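Local coordinates for Serine/threonine-protein kinase PknE (Mycobacterium tuberculosis, PDB 2H34), which transfers the phosphate of ATP to serine and threonine residues of proteins and probably supports survival of the bacterium in its host, at residues R80-A85 / G107-D112. Sequence-based numbering, arbitrary orientation.
Sequences RMQREA and GQLYVD
Met-81 reaches from helix 75-88 to Leu-109 on strand 108-114, and this pair carries most of the contact. The residue is a selenomethionine, long and unbranched enough to span the gap between helix and strand. Its chain is bent at chi2 (-142°) and then nearly straight about chi3, a shape that delivers CE to the flank of the leucine, 3.4 Å from CD1 of Leu-109. The two side chains slant across one another, the methyl of Met-81 lying along the branched leucine from CB to CD1. In Leu-109, chi1 (-65°) sets CG anti to the carbonyl carbon, and the trans chi2 then turns CD1 to the helix. Gln-82 lies beside it, extended beyond CG, and its NE2 comes within 4.1 Å of the same CD1; here the amide merely borders the apolar patch, as suits a partly exposed position.

One helical turn on from Met-81, Ala-85 directs its methyl at the strand. CB of Ala-85 is 4.2 Å from CG2 of Val-111; a compact valine suffices where alanine lets the backbones draw together, their CA atoms 7.4 Å apart. Leu-109 and Val-111 face the helix by beta alternation. The short axes of 80-85 and 108-112 run nearly parallel, 17° apart in direction, and approach to 10.1 Å.

The arrangement is that of the kinase N-lobe, in which helix αC packs on the five-stranded antiparallel sheet. Val-111 shares backbone hydrogen bonding with Lys-65, a predicted ATP-binding residue on the adjoining strand. Between the two segments the contact rests on van der Waals and hydrophobic packing without directional bonds, a chemistry consistent with the mobility of αC in protein kinases, since apolar surfaces can shift without breaking specific polar links.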
loop_
_atom_site.group_PDB
_atom_site.type_symbol
_atom_site.label_atom_id
_atom_site.label_comp_id
_atom_site.label_asym_id
_atom_site.label_seq_id
_atom_site.Cartn_x
_atom_site.Cartn_y
_atom_site.Cartn_z
ATOM N N ARG A 80 -18.120 4.254 10.043
ATOM C CA ARG A 80 -17.114 3.446 9.347
ATOM C C ARG A 80 -15.731 4.095 9.358
ATOM O O ARG A 80 -14.742 3.453 9.710
ATOM C CB ARG A 80 -17.546 3.147 7.911
HETATM N N MSE A 81 -15.667 5.369 8.981
HETATM C CA MSE A 81 -14.391 6.076 8.890
HETATM C C MSE A 81 -13.884 6.561 10.253
HETATM O O MSE A 81 -12.803 7.144 10.349
HETATM C CB MSE A 81 -14.478 7.228 7.881
HETATM C CG MSE A 81 -15.171 8.477 8.405
HETATM SE SE MSE A 81 -16.296 9.386 7.071
HETATM C CE MSE A 81 -16.296 11.148 7.863
ATOM N N GLN A 82 -14.667 6.331 11.301
ATOM C CA GLN A 82 -14.180 6.548 12.655
ATOM C C GLN A 82 -13.932 5.212 13.334
ATOM O O GLN A 82 -13.302 5.158 14.388
ATOM C CB GLN A 82 -15.132 7.427 13.473
ATOM C CG GLN A 82 -16.386 6.733 14.001
ATOM C CD GLN A 82 -17.536 7.703 14.284
ATOM O OE1 GLN A 82 -18.675 7.285 14.498
ATOM N NE2 GLN A 82 -17.239 9.001 14.274
ATOM N N ARG A 83 -14.427 4.138 12.722
ATOM C CA ARG A 83 -14.112 2.783 13.171
ATOM C C ARG A 83 -12.684 2.419 12.776
ATOM O O ARG A 83 -11.881 2.018 13.624
ATOM C CB ARG A 83 -15.101 1.757 12.606
ATOM N N GLU A 84 -12.363 2.571 11.492
ATOM C CA GLU A 84 -11.027 2.239 11.008
ATOM C C GLU A 84 -9.999 3.305 11.378
ATOM O O GLU A 84 -8.806 3.029 11.412
ATOM C CB GLU A 84 -11.028 1.964 9.503
ATOM C CG GLU A 84 -11.453 3.137 8.642
ATOM C CD GLU A 84 -12.010 2.692 7.308
ATOM O OE1 GLU A 84 -12.948 1.864 7.292
ATOM O OE2 GLU A 84 -11.515 3.177 6.271
ATOM N N ALA A 85 -10.466 4.520 11.654
ATOM C CA ALA A 85 -9.605 5.550 12.226
ATOM C C ALA A 85 -9.146 5.127 13.619
ATOM O O ALA A 85 -7.996 5.331 13.985
ATOM C CB ALA A 85 -10.329 6.879 12.287
ATOM N N GLY A 107 -18.355 20.240 12.448
ATOM C CA GLY A 107 -19.001 19.183 11.681
ATOM C C GLY A 107 -18.017 18.255 10.986
ATOM O O GLY A 107 -18.253 17.047 10.920
ATOM N N GLN A 108 -16.914 18.816 10.480
ATOM C CA GLN A 108 -15.922 18.069 9.689
ATOM C C GLN A 108 -15.151 17.054 10.529
ATOM O O GLN A 108 -14.612 17.387 11.591
ATOM C CB GLN A 108 -14.934 19.026 9.001
ATOM C CG GLN A 108 -14.413 18.548 7.639
ATOM C CD GLN A 108 -15.116 19.227 6.460
ATOM O OE1 GLN A 108 -15.045 20.448 6.295
ATOM N NE2 GLN A 108 -15.789 18.429 5.630
ATOM N N LEU A 109 -15.107 15.816 10.043
ATOM C CA LEU A 109 -14.331 14.759 10.687
ATOM C C LEU A 109 -12.901 14.750 10.169
ATOM O O LEU A 109 -12.660 14.764 8.963
ATOM C CB LEU A 109 -14.990 13.387 10.504
ATOM C CG LEU A 109 -16.356 13.166 11.174
ATOM C CD1 LEU A 109 -16.713 11.682 11.242
ATOM C CD2 LEU A 109 -16.402 13.773 12.571
ATOM N N TYR A 110 -11.956 14.733 11.096
ATOM C CA TYR A 110 -10.559 14.878 10.752
ATOM C C TYR A 110 -9.716 13.721 11.292
ATOM O O TYR A 110 -10.097 13.056 12.263
ATOM C CB TYR A 110 -10.045 16.227 11.268
ATOM C CG TYR A 110 -9.815 16.294 12.768
ATOM C CD1 TYR A 110 -10.878 16.466 13.658
ATOM C CD2 TYR A 110 -8.525 16.200 13.296
ATOM C CE1 TYR A 110 -10.657 16.529 15.035
ATOM C CE2 TYR A 110 -8.295 16.261 14.667
ATOM C CZ TYR A 110 -9.359 16.428 15.528
ATOM O OH TYR A 110 -9.116 16.488 16.882
ATOM N N VAL A 111 -8.586 13.474 10.627
ATOM C CA VAL A 111 -7.530 12.602 11.143
ATOM C C VAL A 111 -6.182 13.308 11.011
ATOM O O VAL A 111 -5.754 13.665 9.914
ATOM C CB VAL A 111 -7.494 11.229 10.437
ATOM C CG1 VAL A 111 -6.326 10.407 10.948
ATOM C CG2 VAL A 111 -8.797 10.469 10.662
ATOM N N ASP A 112 -5.532 13.520 12.147
ATOM C CA ASP A 112 -4.253 14.205 12.204
ATOM C C ASP A 112 -3.152 13.172 12.316
ATOM O O ASP A 112 -3.150 12.354 13.231
ATOM C CB ASP A 112 -4.231 15.145 13.410
ATOM C CG ASP A 112 -2.832 15.586 13.799
ATOM O OD1 ASP A 112 -1.841 15.083 13.231
ATOM O OD2 ASP A 112 -2.721 16.442 14.698
#